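Local coordinates for putative methylthioribose-1-phosphate isomerase (Archaeoglobus fulgidus, PDB 1T5O), which probably catalyses the interconversion of methylthioribose-1-phosphate and methylthioribulose-1-phosphate, an isomerisation in methionine biosynthesis, at residues Leu60-Arg65 with Glu75-Ala80; Ile184-Arg189 with Ile212-Val217. All blocks are in the same frame, centred on the assembly; numbering follows the deposited sequence.

Contact 1: Leu60-Arg65 with Glu75-Ala80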
loop_
_atom_site.group_PDB
_atom_site.type_symbol
_atom_site.label_atom_id
_atom_site.label_comp_id
_atom_site.label_asym_id
_atom_site.label_seq_id
_atom_site.Cartn_x
_atom_site.Cartn_y
_atom_site.Cartn_z
ATOM N N LEU A 60 10.132 27.604 26.171
ATOM C CA LEU A 60 10.762 28.352 25.101
ATOM C C LEU A 60 10.201 29.776 25.067
ATOM O O LEU A 60 10.943 30.749 25.094
ATOM C CB LEU A 60 10.515 27.657 23.754
ATOM C CG LEU A 60 11.059 28.333 22.485
ATOM C CD1 LEU A 60 12.551 28.651 22.650
ATOM C CD2 LEU A 60 10.839 27.418 21.290
ATOM N N ALA A 61 8.887 29.897 25.006
ATOM C CA ALA A 61 8.257 31.212 24.956
ATOM C C ALA A 61 8.696 32.125 26.103
ATOM O O ALA A 61 8.771 33.349 25.938
ATOM C CB ALA A 61 6.754 31.059 24.969
ATOM N N ALA A 62 8.977 31.534 27.263
ATOM C CA ALA A 62 9.390 32.298 28.436
ATOM C C ALA A 62 10.865 32.666 28.416
ATOM O O ALA A 62 11.323 33.443 29.255
ATOM C CB ALA A 62 9.075 31.514 29.715
ATOM N N ARG A 63 11.606 32.100 27.470
ATOM C CA ARG A 63 13.033 32.369 27.359
ATOM C C ARG A 63 13.347 33.113 26.063
ATOM O O ARG A 63 14.398 33.744 25.938
ATOM C CB ARG A 63 13.822 31.053 27.417
ATOM C CG ARG A 63 13.806 30.367 28.781
ATOM C CD ARG A 63 14.416 28.969 28.720
ATOM N NE ARG A 63 14.701 28.437 30.052
ATOM C CZ ARG A 63 13.777 28.163 30.970
ATOM N NH1 ARG A 63 12.488 28.362 30.708
ATOM N NH2 ARG A 63 14.145 27.711 32.162
ATOM N N GLU A 64 12.421 33.034 25.110
ATOM C CA GLU A 64 12.550 33.679 23.805
ATOM C C GLU A 64 13.462 34.897 23.911
ATOM O O GLU A 64 14.581 34.891 23.386
ATOM C CB GLU A 64 11.165 34.091 23.314
ATOM C CG GLU A 64 10.868 33.700 21.880
ATOM C CD GLU A 64 9.545 32.959 21.736
ATOM O OE1 GLU A 64 8.515 33.448 22.261
ATOM O OE2 GLU A 64 9.535 31.888 21.093
ATOM N N ARG A 65 12.977 35.932 24.593
ATOM C CA ARG A 65 13.746 37.153 24.828
ATOM C C ARG A 65 13.758 37.415 26.331
ATOM O O ARG A 65 13.033 36.757 27.076
ATOM C CB ARG A 65 13.113 38.347 24.111
ATOM C CG ARG A 65 13.614 38.590 22.684
ATOM C CD ARG A 65 15.077 39.069 22.652
ATOM N NE ARG A 65 16.024 38.000 22.330
ATOM C CZ ARG A 65 15.989 37.284 21.208
ATOM N NH1 ARG A 65 15.050 37.524 20.298
ATOM N NH2 ARG A 65 16.890 36.330 20.990
ATOM N N GLU A 75 1.798 37.362 30.713
ATOM C CA GLU A 75 0.864 37.735 29.663
ATOM C C GLU A 75 1.332 37.108 28.346
ATOM O O GLU A 75 0.534 36.547 27.589
ATOM C CB GLU A 75 0.806 39.263 29.537
ATOM C CG GLU A 75 -0.291 39.769 28.615
ATOM C CD GLU A 75 -0.364 41.292 28.552
ATOM O OE1 GLU A 75 -1.365 41.806 27.997
ATOM O OE2 GLU A 75 0.573 41.972 29.046
ATOM N N HIS A 76 2.636 37.201 28.086
ATOM C CA HIS A 76 3.236 36.637 26.878
ATOM C C HIS A 76 3.015 35.118 26.811
ATOM O O HIS A 76 2.693 34.573 25.753
ATOM C CB HIS A 76 4.741 36.937 26.845
ATOM C CG HIS A 76 5.460 36.306 25.691
ATOM N ND1 HIS A 76 5.286 36.715 24.385
ATOM C CD2 HIS A 76 6.354 35.287 25.648
ATOM C CE1 HIS A 76 6.040 35.979 23.588
ATOM N NE2 HIS A 76 6.698 35.105 24.329
ATOM N N LEU A 77 3.185 34.437 27.940
ATOM C CA LEU A 77 3.000 32.991 27.959
ATOM C C LEU A 77 1.575 32.588 27.571
ATOM O O LEU A 77 1.377 31.630 26.817
ATOM C CB LEU A 77 3.349 32.427 29.335
ATOM C CG LEU A 77 4.813 32.588 29.744
ATOM C CD1 LEU A 77 5.063 31.815 31.024
ATOM C CD2 LEU A 77 5.735 32.084 28.634
ATOM N N LYS A 78 0.580 33.315 28.074
ATOM C CA LYS A 78 -0.804 32.990 27.754
ATOM C C LYS A 78 -1.029 33.143 26.248
ATOM O O LYS A 78 -1.774 32.377 25.626
ATOM C CB LYS A 78 -1.749 33.898 28.546
ATOM C CG LYS A 78 -1.684 33.681 30.056
ATOM C CD LYS A 78 -2.571 34.666 30.822
ATOM C CE LYS A 78 -2.477 34.435 32.322
ATOM N NZ LYS A 78 -3.327 35.379 33.113
ATOM N N LYS A 79 -0.358 34.128 25.663
ATOM C CA LYS A 79 -0.471 34.382 24.235
ATOM C C LYS A 79 0.207 33.255 23.452
ATOM O O LYS A 79 -0.361 32.727 22.491
ATOM C CB LYS A 79 0.166 35.733 23.878
ATOM C CG LYS A 79 -0.601 36.972 24.386
ATOM C CD LYS A 79 0.026 38.301 23.873
ATOM C CE LYS A 79 1.458 38.502 24.387
ATOM N NZ LYS A 79 2.102 39.784 23.952
ATOM N N ALA A 80 1.417 32.891 23.874
ATOM C CA ALA A 80 2.171 31.826 23.223
ATOM C C ALA A 80 1.413 30.497 23.328
ATOM O O ALA A 80 1.359 29.732 22.363
ATOM C CB ALA A 80 3.557 31.701 23.857
#
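This is a buried helix-to-helix contact inside a helical hairpin: the C-terminal part of helix 47-61 and the residues that continue it lie against the middle of helix 70-85, and the two run in roughly opposite directions. The backbones come nearest at Ala61 and Leu77, whose CA atoms are 6.3 Å apart. Ala61 CB points at the second helix and meets Ala80 CB tip to tip at 3.4 Å, tighter than usual van der Waals contact. Leu77 reaches over from its own helix. Its CG stands anti to the carbonyl carbon, and from there the CD2 branch touches Ala62 CB at 3.6 Å and Ala61 CB at 3.9 Å. The Leu77 side chain also packs on Leu102 and Ala105 of helix 92-105 and on Val114 of helix 111-141, so the residue is shared by several helices.

The polar half is built round His76. With CG anti to the backbone N (chi1 176°), the ring extends across the gap and presents its edge. NE2 donates to Glu64 OE1 at 3.2 Å; the N-H...O angle is 151°, and the oxygen lies essentially in the ring plane, met nearly along its C-O axis. Carboxylate and ring stand almost perpendicular, 84° apart. At the same edge His76 CD2 lies 3.1 Å from Ala61 O. Both carboxylate oxygens of Glu64 are engaged, OE2 accepting from the backbone N of Val32; the charge would probably favour a protonated imidazole. The bent Glu64 chain thus ties residues 60-65 to the start of helix 32-40 and to helix 70-85. Beside this His-carboxylate hydrogen bond, two consecutive helices, roughly antiparallel and packed closely at Ala61 and Ala80, form a helical hairpin.

Contact 2: Ile184-Arg189 with Ile212-Val217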
loop_
_atom_site.group_PDB
_atom_site.type_symbol
_atom_site.label_atom_id
_atom_site.label_comp_id
_atom_site.label_asym_id
_atom_site.label_seq_id
_atom_site.Cartn_x
_atom_site.Cartn_y
_atom_site.Cartn_z
ATOM N N ILE A 184 8.983 -7.292 11.213
ATOM C CA ILE A 184 8.597 -7.138 9.828
ATOM C C ILE A 184 7.769 -5.856 9.868
ATOM O O ILE A 184 6.769 -5.783 10.567
ATOM C CB ILE A 184 7.773 -8.307 9.320
ATOM C CG1 ILE A 184 8.685 -9.539 9.183
ATOM C CG2 ILE A 184 7.116 -7.933 7.955
ATOM C CD1 ILE A 184 7.949 -10.803 8.772
ATOM N N ALA A 185 8.176 -4.851 9.102
ATOM C CA ALA A 185 7.482 -3.566 9.099
ATOM C C ALA A 185 6.748 -3.257 7.800
ATOM O O ALA A 185 7.341 -3.322 6.719
ATOM C CB ALA A 185 8.489 -2.440 9.379
ATOM N N CYS A 186 5.467 -2.912 7.905
ATOM C CA CYS A 186 4.680 -2.524 6.730
ATOM C C CYS A 186 5.041 -1.095 6.363
ATOM O O CYS A 186 5.109 -0.244 7.250
ATOM C CB CYS A 186 3.190 -2.616 7.052
ATOM S SG CYS A 186 2.729 -4.329 7.242
ATOM N N GLU A 187 5.245 -0.821 5.067
ATOM C CA GLU A 187 5.667 0.510 4.646
ATOM C C GLU A 187 4.712 1.587 5.128
ATOM O O GLU A 187 5.137 2.697 5.406
ATOM C CB GLU A 187 5.861 0.586 3.121
ATOM C CG GLU A 187 4.582 0.699 2.321
ATOM C CD GLU A 187 4.836 0.858 0.817
ATOM O OE1 GLU A 187 5.858 1.475 0.426
ATOM O OE2 GLU A 187 3.988 0.382 0.025
ATOM N N THR A 188 3.433 1.229 5.250
ATOM C CA THR A 188 2.376 2.114 5.737
ATOM C C THR A 188 2.037 3.293 4.805
ATOM O O THR A 188 2.402 4.438 5.063
ATOM C CB THR A 188 2.713 2.663 7.175
ATOM O OG1 THR A 188 3.084 1.565 8.023
ATOM C CG2 THR A 188 1.483 3.384 7.793
ATOM N N ARG A 189 1.326 3.002 3.723
ATOM C CA ARG A 189 0.912 4.050 2.783
ATOM C C ARG A 189 -0.169 4.934 3.438
ATOM O O ARG A 189 -0.777 4.523 4.404
ATOM C CB ARG A 189 0.385 3.396 1.506
ATOM C CG ARG A 189 1.502 2.715 0.704
ATOM C CD ARG A 189 2.370 3.757 0.076
ATOM N NE ARG A 189 1.614 4.485 -0.947
ATOM C CZ ARG A 189 1.969 5.663 -1.447
ATOM N NH1 ARG A 189 3.074 6.272 -1.017
ATOM N NH2 ARG A 189 1.222 6.234 -2.382
ATOM N N ILE A 212 8.143 -4.551 3.993
ATOM C CA ILE A 212 7.197 -5.159 3.040
ATOM C C ILE A 212 6.138 -4.137 2.771
ATOM O O ILE A 212 6.042 -3.147 3.495
ATOM C CB ILE A 212 6.448 -6.396 3.614
ATOM C CG1 ILE A 212 5.646 -6.028 4.888
ATOM C CG2 ILE A 212 7.420 -7.488 3.921
ATOM C CD1 ILE A 212 4.717 -7.179 5.359
ATOM N N THR A 213 5.362 -4.355 1.713
ATOM C CA THR A 213 4.268 -3.457 1.409
ATOM C C THR A 213 3.139 -3.827 2.413
ATOM O O THR A 213 3.165 -4.913 3.020
ATOM C CB THR A 213 3.825 -3.691 -0.062
ATOM O OG1 THR A 213 2.998 -2.624 -0.489
ATOM C CG2 THR A 213 3.078 -4.954 -0.188
ATOM N N ASP A 214 2.162 -2.946 2.603
ATOM C CA ASP A 214 1.047 -3.247 3.522
ATOM C C ASP A 214 0.240 -4.453 3.055
ATOM O O ASP A 214 -0.204 -5.285 3.864
ATOM C CB ASP A 214 0.099 -2.027 3.646
ATOM C CG ASP A 214 0.845 -0.760 3.975
ATOM O OD1 ASP A 214 1.790 -0.849 4.776
ATOM O OD2 ASP A 214 0.485 0.316 3.444
ATOM N N SER A 215 0.070 -4.548 1.743
ATOM C CA SER A 215 -0.681 -5.628 1.133
ATOM C C SER A 215 -0.013 -6.994 1.334
ATOM O O SER A 215 -0.671 -8.040 1.187
ATOM C CB SER A 215 -0.830 -5.374 -0.373
ATOM O OG SER A 215 0.427 -5.602 -1.015
ATOM N N MET A 216 1.285 -7.003 1.649
ATOM C CA MET A 216 1.997 -8.274 1.845
ATOM C C MET A 216 1.704 -8.899 3.194
ATOM O O MET A 216 2.222 -9.968 3.505
ATOM C CB MET A 216 3.522 -8.088 1.696
ATOM C CG MET A 216 3.991 -8.030 0.255
ATOM S SD MET A 216 5.626 -7.262 0.091
ATOM C CE MET A 216 5.650 -6.857 -1.638
ATOM N N VAL A 217 0.884 -8.251 4.008
ATOM C CA VAL A 217 0.553 -8.822 5.300
ATOM C C VAL A 217 -0.088 -10.202 5.088
ATOM O O VAL A 217 0.089 -11.093 5.897
ATOM C CB VAL A 217 -0.444 -7.919 6.087
ATOM C CG1 VAL A 217 -0.757 -8.545 7.449
ATOM C CG2 VAL A 217 0.197 -6.540 6.304
HETATM O O HOH W 1 1.867 -0.393 1.022
#
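The carboxylates of Asp214 and Glu187 are the flat groups here, tilted 62° to each other; both are held through their oxygens, and neither stacks on the other. At the Asp214 carboxylate two successive backbone N-H groups arrive on the syn lone pairs: Thr188 N on OD1 at 2.7 Å and Arg189 N on OD2 at 2.8 Å, the latter nearly straight at 172°. The setting is the C-terminal end of two neighbouring parallel strands, 182-186 and 208-212, joined by helix 193-204 in a beta-alpha-beta crossover of the Rossmann-like sheet. The bridge between the two strands pairs Cys186 with Ile212: Ile212 N donates to Ala185 O at 3.1 Å, and Glu187 N to Ile212 O at 2.9 Å, nearly along the C=O axis. Regular pairing stops here, yet the backbones stay close, with the CA atoms of Cys186 and Asp214 4.9 Å apart, and the Asp214 side chain takes the N-H groups of the turn after strand 182-186. Ile212 CD1 packs on Ile184 CG2 at 3.6 Å, and Cys186 SG touches Val217 CG2.

Glu187, its chain extended beyond CG, runs alongside Thr213. A water joins the two carboxylates, donating to Glu187 OE2, accepting from Asp214 N and donating weakly to Asp214 OD2; it probably softens their repulsion. Reciprocal salt bridges between Glu187 and Arg189 of the second subunit make this turn part of the dimer interface. The Thr188 side chain lies about 4 Å from those of Gln193 and Lys244, both predicted to bind substrate. Its OG1 bonds to the backbone N of Cys154, the predicted transition-state stabiliser, and donates to Cys186 O at 2.8 Å, 53° out of the carbonyl plane.

In the fold
The two contacts lie on opposite sides of the chain's centre, with their own centres 43 Å apart and their nearest atoms about 29 Å apart, so they do not touch. They come in series: contact 1 closes between helices 47-61 and 70-85 before contact 2 opens at strand 182-186. No helix or strand is common to them, although all four segments belong to the initiation factor 2 subunit family region. Contact 1 joins helices far from the predicted catalytic and substrate-binding residues and meets no other subunit, whereas contact 2 sits at strand ends in the parallel part of the mixed sheet, beside predicted substrate-binding residues and against the second subunit. The helical packing and the predicted active-site and dimer region are therefore distinct parts of the fold.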